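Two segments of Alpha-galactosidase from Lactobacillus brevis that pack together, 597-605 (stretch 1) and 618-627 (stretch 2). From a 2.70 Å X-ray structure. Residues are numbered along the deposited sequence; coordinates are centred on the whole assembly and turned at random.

Stretch 1, residues 597-605: AFFGDLGYE
Stretch 2 618-627: QVKKQVAFYK

Residues 618-627 are helical throughout, one span of a longer helix whose backbone bonds include Tyr-626 N to Gln-622 O at 2.7 Å. Stretch 1 runs beside it as a turn followed by a weakly bonded strand at about 601-604. Strand and helix are nearly antiparallel, their directions 160° apart (signed crossing angle -160°) and their axes 10.4 Å apart at closest, so the start of stretch 1 meets the end of stretch 2: Phe-598 CA lies 6.6 Å from Tyr-626 CA, and Tyr-604 CA 9.4 Å from Val-619 CA.

Ala-597 (phi/psi -83/-19) makes no contact with stretch 2. Phe-598 (-61/-33) directs its CA-to-CB bond sideways, but chi1 m with chi2 -31° brings the end of the ring nearer the helix. A large, flat, apolar group suits this place against two aromatic neighbours: Phe-598 CE2 lies 3.7 Å from Phe-625 CD2, at the edge of the Phe-625 ring and near its plane; the pair is oblique, with planes at 57° and centroids 5.5 Å apart. Phe-598 CD1 is 3.6 Å from Tyr-626 CD1; these planes are near parallel, at 28°, but slid apart, with centroids 5.9 Å apart. Phe-625 and Tyr-626 both have chi1 t, with chi2 69° and 78°.

The CA-to-CB bond of Phe-599 (-84/58, chi1 m, chi2 79°) points away from the helix. A weak bond from Gly-600 N to Phe-598 O, 2.8 Å, spans the turn. Gly-600 adopts 172/-147, an extended combination at the margin of what residues with a CB readily adopt, which suits glycine, and its carbonyl accepts a short hydrogen bond from Tyr-626 OH to Gly-600 O, 2.6 Å. The CA-to-CB bond of Asp-601 (-106/97, chi1 m, chi2 -35°) points away.

Leu-602 (-59/142) uses both backbone and side chain. Leu-602 N donates to Tyr-626 OH at 3.3 Å, nearly straight at 169°, so the tyrosine hydroxyl is donor to one backbone group and acceptor from another. Tyrosine suits this role, since its ring also offers an apolar face, which the branched, apolar leucine side chain covers: Leu-602 CB sits 3.5 Å from the Tyr-626 ring centroid, 10° off the normal, and with chi1 t and chi2 p, Leu-602 CD2 reaches Tyr-626 CG at 3.6 Å.

Gly-603 (-162/161) makes no contact with stretch 2. Tyr-604 (-126/137), its CA-to-CB bond pointing toward the helix, with chi1 m and chi2 -98°, bridges the wider gap there. Tyr-604 CE1 lies 3.8 Å from Val-619 CG1 and Tyr-604 CE2 3.9 Å from Val-623 CG2; both compact valines, chi1 t, offer methyls to the ring. Beyond the ring, Tyr-604 OH donates to Gln-622 OE1 at 2.9 Å, giving the polar tip a buried partner; Gln-622 is m, t, with chi3 -19°. Glu-605 (-136/45) is out of reach.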

# COMPACT_ATOMS: atom_id res chain seq x y z
N ALA D 597 -17.96 -6.80 28.17
CA ALA D 597 -17.71 -7.97 29.02
C ALA D 597 -18.72 -9.11 28.82
O ALA D 597 -18.43 -10.25 29.19
CB ALA D 597 -17.61 -7.57 30.50
N PHE D 598 -19.88 -8.83 28.25
CA PHE D 598 -20.82 -9.91 27.97
C PHE D 598 -20.20 -10.93 27.02
O PHE D 598 -20.51 -12.11 27.11
CB PHE D 598 -22.11 -9.42 27.34
CG PHE D 598 -22.89 -8.48 28.20
CD1 PHE D 598 -22.86 -8.59 29.57
CD2 PHE D 598 -23.69 -7.50 27.62
CE1 PHE D 598 -23.58 -7.73 30.35
CE2 PHE D 598 -24.42 -6.65 28.40
CZ PHE D 598 -24.37 -6.76 29.76
N PHE D 599 -19.35 -10.49 26.10
CA PHE D 599 -18.82 -11.40 25.09
C PHE D 599 -17.62 -12.20 25.60
O PHE D 599 -16.51 -12.18 25.04
CB PHE D 599 -18.56 -10.66 23.78
CG PHE D 599 -19.81 -10.14 23.14
CD1 PHE D 599 -20.41 -8.98 23.61
CD2 PHE D 599 -20.42 -10.84 22.10
CE1 PHE D 599 -21.56 -8.49 23.04
CE2 PHE D 599 -21.57 -10.36 21.52
CZ PHE D 599 -22.15 -9.19 21.98
N GLY D 600 -17.88 -12.91 26.68
CA GLY D 600 -16.90 -13.72 27.35
C GLY D 600 -17.57 -14.19 28.61
O GLY D 600 -18.79 -14.39 28.65
N ASP D 601 -16.78 -14.34 29.66
CA ASP D 601 -17.30 -14.81 30.93
C ASP D 601 -17.37 -13.64 31.92
O ASP D 601 -16.37 -13.29 32.56
CB ASP D 601 -16.44 -15.97 31.43
CG ASP D 601 -16.33 -17.09 30.39
OD1 ASP D 601 -17.33 -17.31 29.67
OD2 ASP D 601 -15.26 -17.73 30.27
N LEU D 602 -18.57 -13.07 32.01
CA LEU D 602 -18.84 -11.85 32.77
C LEU D 602 -18.50 -11.99 34.25
O LEU D 602 -18.70 -13.04 34.85
CB LEU D 602 -20.31 -11.42 32.60
CG LEU D 602 -20.72 -10.12 33.29
CD1 LEU D 602 -19.95 -8.96 32.71
CD2 LEU D 602 -22.22 -9.87 33.19
N GLY D 603 -17.98 -10.91 34.81
CA GLY D 603 -17.49 -10.88 36.18
C GLY D 603 -17.40 -9.44 36.61
O GLY D 603 -17.40 -8.55 35.76
N TYR D 604 -17.36 -9.19 37.91
CA TYR D 604 -17.30 -7.83 38.41
C TYR D 604 -16.13 -7.67 39.34
O TYR D 604 -15.87 -8.54 40.16
CB TYR D 604 -18.61 -7.41 39.10
CG TYR D 604 -19.71 -7.22 38.10
CD1 TYR D 604 -20.04 -5.96 37.64
CD2 TYR D 604 -20.38 -8.32 37.58
CE1 TYR D 604 -21.04 -5.78 36.68
CE2 TYR D 604 -21.37 -8.16 36.63
CZ TYR D 604 -21.70 -6.89 36.19
OH TYR D 604 -22.69 -6.73 35.25
N GLU D 605 -15.41 -6.57 39.21
CA GLU D 605 -14.18 -6.36 39.95
C GLU D 605 -14.15 -4.95 40.51
O GLU D 605 -13.14 -4.25 40.41
CB GLU D 605 -12.97 -6.62 39.04
CG GLU D 605 -11.67 -6.90 39.80
CD GLU D 605 -10.58 -7.52 38.93
OE1 GLU D 605 -10.90 -8.33 38.02
OE2 GLU D 605 -9.39 -7.21 39.16
N GLN D 618 -28.51 -0.67 37.70
CA GLN D 618 -27.96 -0.88 36.37
C GLN D 618 -27.24 -2.22 36.33
O GLN D 618 -27.42 -3.03 35.41
CB GLN D 618 -27.01 0.26 36.02
CG GLN D 618 -26.65 0.36 34.56
CD GLN D 618 -26.02 1.70 34.22
OE1 GLN D 618 -25.56 1.90 33.10
NE2 GLN D 618 -26.01 2.63 35.18
N VAL D 619 -26.43 -2.46 37.35
CA VAL D 619 -25.69 -3.70 37.44
C VAL D 619 -26.60 -4.90 37.58
O VAL D 619 -26.45 -5.88 36.86
CB VAL D 619 -24.71 -3.66 38.60
CG1 VAL D 619 -24.06 -5.01 38.78
CG2 VAL D 619 -23.66 -2.60 38.34
N LYS D 620 -27.56 -4.83 38.49
CA LYS D 620 -28.55 -5.89 38.67
C LYS D 620 -29.15 -6.27 37.32
O LYS D 620 -29.45 -7.44 37.07
CB LYS D 620 -29.65 -5.43 39.63
CG LYS D 620 -30.63 -6.49 40.11
CD LYS D 620 -31.43 -5.93 41.28
CE LYS D 620 -32.10 -7.00 42.15
NZ LYS D 620 -33.42 -7.44 41.60
N LYS D 621 -29.33 -5.28 36.45
CA LYS D 621 -29.99 -5.55 35.18
C LYS D 621 -29.04 -6.16 34.17
O LYS D 621 -29.44 -7.06 33.41
CB LYS D 621 -30.69 -4.30 34.62
CG LYS D 621 -31.83 -3.81 35.50
CD LYS D 621 -32.69 -2.76 34.80
CE LYS D 621 -33.87 -2.37 35.68
NZ LYS D 621 -34.82 -1.44 35.00
N GLN D 622 -27.79 -5.70 34.17
CA GLN D 622 -26.75 -6.34 33.37
C GLN D 622 -26.66 -7.84 33.67
O GLN D 622 -26.56 -8.67 32.76
CB GLN D 622 -25.40 -5.67 33.59
CG GLN D 622 -25.33 -4.22 33.18
CD GLN D 622 -23.91 -3.69 33.21
OE1 GLN D 622 -23.04 -4.27 33.85
NE2 GLN D 622 -23.66 -2.58 32.52
N VAL D 623 -26.73 -8.19 34.96
CA VAL D 623 -26.64 -9.57 35.39
C VAL D 623 -27.84 -10.43 34.97
O VAL D 623 -27.67 -11.57 34.52
CB VAL D 623 -26.41 -9.65 36.92
CG1 VAL D 623 -26.43 -11.11 37.41
CG2 VAL D 623 -25.10 -8.98 37.29
N ALA D 624 -29.05 -9.88 35.10
CA ALA D 624 -30.26 -10.57 34.64
C ALA D 624 -30.23 -10.72 33.13
O ALA D 624 -30.60 -11.76 32.59
CB ALA D 624 -31.49 -9.82 35.06
N PHE D 625 -29.78 -9.68 32.46
CA PHE D 625 -29.65 -9.73 31.02
C PHE D 625 -28.64 -10.80 30.61
O PHE D 625 -28.91 -11.62 29.74
CB PHE D 625 -29.22 -8.38 30.46
CG PHE D 625 -29.04 -8.38 28.97
CD1 PHE D 625 -30.13 -8.51 28.13
CD2 PHE D 625 -27.78 -8.25 28.41
CE1 PHE D 625 -29.97 -8.51 26.77
CE2 PHE D 625 -27.62 -8.24 27.04
CZ PHE D 625 -28.71 -8.37 26.23
N TYR D 626 -27.47 -10.77 31.24
CA TYR D 626 -26.42 -11.69 30.88
C TYR D 626 -26.84 -13.13 31.13
O TYR D 626 -26.58 -14.01 30.29
CB TYR D 626 -25.14 -11.39 31.64
CG TYR D 626 -23.99 -12.29 31.27
CD1 TYR D 626 -23.28 -12.09 30.09
CD2 TYR D 626 -23.61 -13.34 32.10
CE1 TYR D 626 -22.21 -12.92 29.75
CE2 TYR D 626 -22.55 -14.18 31.77
CZ TYR D 626 -21.85 -13.96 30.60
OH TYR D 626 -20.79 -14.77 30.27
N LYS D 627 -27.48 -13.36 32.27
CA LYS D 627 -27.95 -14.70 32.64
C LYS D 627 -28.98 -15.23 31.63
O LYS D 627 -28.93 -16.39 31.23
CB LYS D 627 -28.56 -14.69 34.04
CG LYS D 627 -27.59 -14.54 35.21
CD LYS D 627 -28.35 -14.57 36.53
CE LYS D 627 -27.43 -14.62 37.72
NZ LYS D 627 -28.19 -14.79 39.00